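Local coordinates for protein putative short-chain dehydrogenase/reductase (Burkholderia xenovorans, PDB 5IZ4) that probably acts as a nucleotide-dependent oxidoreductase of the short-chain dehydrogenase/reductase family, perhaps reducing 3-oxoacyl groups with NADPH, and binds ADP, at residues A[155-160]-A[182-187]. Residues are numbered along the deposited sequence; the frame is centred on the assembly and turned at random.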
loop_
_atom_site.group_PDB
_atom_site.type_symbol
_atom_site.label_atom_id
_atom_site.label_comp_id
_atom_site.label_asym_id
_atom_site.label_seq_id
_atom_site.Cartn_x
_atom_site.Cartn_y
_atom_site.Cartn_z
ATOM N N VAL A 155 -15.589 9.071 -12.995
ATOM C CA VAL A 155 -16.378 8.515 -11.894
ATOM C C VAL A 155 -15.582 8.710 -10.606
ATOM O O VAL A 155 -14.405 8.335 -10.534
ATOM C CB VAL A 155 -16.700 7.025 -12.125
ATOM C CG1 VAL A 155 -17.454 6.416 -10.929
ATOM C CG2 VAL A 155 -17.532 6.862 -13.409
ATOM N N VAL A 156 -16.218 9.285 -9.588
ATOM C CA VAL A 156 -15.583 9.499 -8.287
ATOM C C VAL A 156 -16.413 8.779 -7.234
ATOM O O VAL A 156 -17.602 9.082 -7.054
ATOM C CB VAL A 156 -15.448 10.993 -7.948
ATOM C CG1 VAL A 156 -14.873 11.185 -6.533
ATOM C CG2 VAL A 156 -14.592 11.717 -8.992
ATOM N N ASN A 157 -15.788 7.833 -6.539
ATOM C CA ASN A 157 -16.443 7.045 -5.500
ATOM C C ASN A 157 -16.038 7.584 -4.138
ATOM O O ASN A 157 -14.847 7.691 -3.846
ATOM C CB ASN A 157 -16.043 5.569 -5.614
ATOM C CG ASN A 157 -16.472 4.957 -6.925
ATOM O OD1 ASN A 157 -17.503 5.334 -7.485
ATOM N ND2 ASN A 157 -15.682 4.011 -7.430
ATOM N N VAL A 158 -17.009 7.909 -3.296
ATOM C CA VAL A 158 -16.684 8.392 -1.958
ATOM C C VAL A 158 -16.539 7.163 -1.072
ATOM O O VAL A 158 -17.526 6.548 -0.659
ATOM C CB VAL A 158 -17.726 9.367 -1.413
ATOM C CG1 VAL A 158 -17.295 9.828 -0.009
ATOM C CG2 VAL A 158 -17.857 10.544 -2.340
ATOM N N SER A 159 -15.294 6.796 -0.794
ATOM C CA SER A 159 -15.032 5.702 0.126
ATOM C C SER A 159 -14.793 6.293 1.515
ATOM O O SER A 159 -15.479 7.245 1.905
ATOM C CB SER A 159 -13.847 4.880 -0.386
ATOM O OG SER A 159 -13.624 3.737 0.411
ATOM N N SER A 160 -13.817 5.773 2.261
ATOM C CA SER A 160 -13.567 6.254 3.619
ATOM C C SER A 160 -12.199 5.776 4.071
ATOM O O SER A 160 -11.744 4.702 3.667
ATOM C CB SER A 160 -14.635 5.749 4.611
ATOM O OG SER A 160 -14.314 6.101 5.955
ATOM N N THR A 182 -11.459 -1.755 -3.778
ATOM C CA THR A 182 -11.105 -2.759 -4.779
ATOM C C THR A 182 -11.971 -2.631 -6.024
ATOM O O THR A 182 -11.481 -2.790 -7.151
ATOM C CB THR A 182 -11.254 -4.159 -4.187
ATOM O OG1 THR A 182 -10.399 -4.280 -3.044
ATOM C CG2 THR A 182 -10.886 -5.220 -5.213
ATOM N N LEU A 183 -13.272 -2.394 -5.836
ATOM C CA LEU A 183 -14.170 -2.228 -6.974
ATOM C C LEU A 183 -13.704 -1.082 -7.864
ATOM O O LEU A 183 -13.775 -1.167 -9.095
ATOM C CB LEU A 183 -15.598 -1.968 -6.484
ATOM C CG LEU A 183 -16.690 -1.993 -7.553
ATOM C CD1 LEU A 183 -17.438 -3.331 -7.513
ATOM C CD2 LEU A 183 -17.663 -0.847 -7.323
ATOM N N THR A 184 -13.227 -0.006 -7.244
ATOM C CA THR A 184 -12.680 1.119 -7.989
ATOM C C THR A 184 -11.554 0.675 -8.923
ATOM O O THR A 184 -11.468 1.142 -10.065
ATOM C CB THR A 184 -12.209 2.180 -6.999
ATOM O OG1 THR A 184 -13.344 2.658 -6.253
ATOM C CG2 THR A 184 -11.533 3.341 -7.708
ATOM N N LEU A 185 -10.701 -0.250 -8.467
ATOM C CA LEU A 185 -9.615 -0.747 -9.311
ATOM C C LEU A 185 -10.151 -1.500 -10.517
ATOM O O LEU A 185 -9.683 -1.297 -11.645
ATOM C CB LEU A 185 -8.687 -1.650 -8.504
ATOM C CG LEU A 185 -8.005 -1.001 -7.310
ATOM C CD1 LEU A 185 -7.112 -2.024 -6.649
ATOM C CD2 LEU A 185 -7.214 0.202 -7.748
ATOM N N SER A 186 -11.114 -2.402 -10.301
ATOM C CA SER A 186 -11.660 -3.144 -11.429
ATOM C C SER A 186 -12.308 -2.200 -12.432
ATOM O O SER A 186 -12.097 -2.318 -13.647
ATOM C CB SER A 186 -12.676 -4.179 -10.939
ATOM O OG SER A 186 -13.283 -4.808 -12.058
ATOM N N LEU A 187 -13.119 -1.263 -11.935
ATOM C CA LEU A 187 -13.813 -0.335 -12.822
ATOM C C LEU A 187 -12.819 0.512 -13.604
ATOM O O LEU A 187 -12.975 0.708 -14.815
ATOM C CB LEU A 187 -14.759 0.550 -12.015
ATOM C CG LEU A 187 -16.004 -0.122 -11.402
ATOM C CD1 LEU A 187 -16.723 0.876 -10.504
ATOM C CD2 LEU A 187 -16.936 -0.661 -12.482
#
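Asn157 and Thr184 reach across to each other between strand 153-158 and helix 171-191, and the pair illustrates how a polar bridge can be built into a buried strand-helix interface. The two side chains approach from opposite directions, bridging a gap of 7.4 Å between Asn157 CA and Thr184 CA. Asn157 ND2 donates to Thr184 OG1 over 2.9 Å, in a nearly straight bond with an N-H...O angle of 162°. The hydroxyl oxygen lies almost in the amide plane, only 6° out of it, as suits an N-H that itself lies in that plane. On the helix, Thr184 keeps CG2 anti to the backbone N, while OG1 stands anti to the carbonyl carbon (chi1 -63°), beside its own N. From there the hydroxyl also hydrogen-bonds to Val180 O, one turn earlier, so OG1 is gripped both by the helix backbone and by the strand.

At the other end of the amide, Asn157 OD1 accepts from Asn100 ND2 on the adjacent strand 97-100. Bonds at both ends should fix the amide's rotation and which way round it sits, and they give its buried oxygen and one N-H neutral partners.

The arrangement belongs to the Rossmann-type core of the family, in which a central parallel sheet is flanked by helices. Strand 153-158 runs between strands 97-100 and 195-202, its Asn157 side chain also touching Leu132 of helix 118-146 and Val197 of strand 195-202, while Thr184 packs on Ala199 of that same strand. Farther round helix 171-191, Thr182 and Ser186 hydrogen-bond to Gly163 and His110 of a second subunit, so the helix both meets the sheet and takes part in the subunit interface.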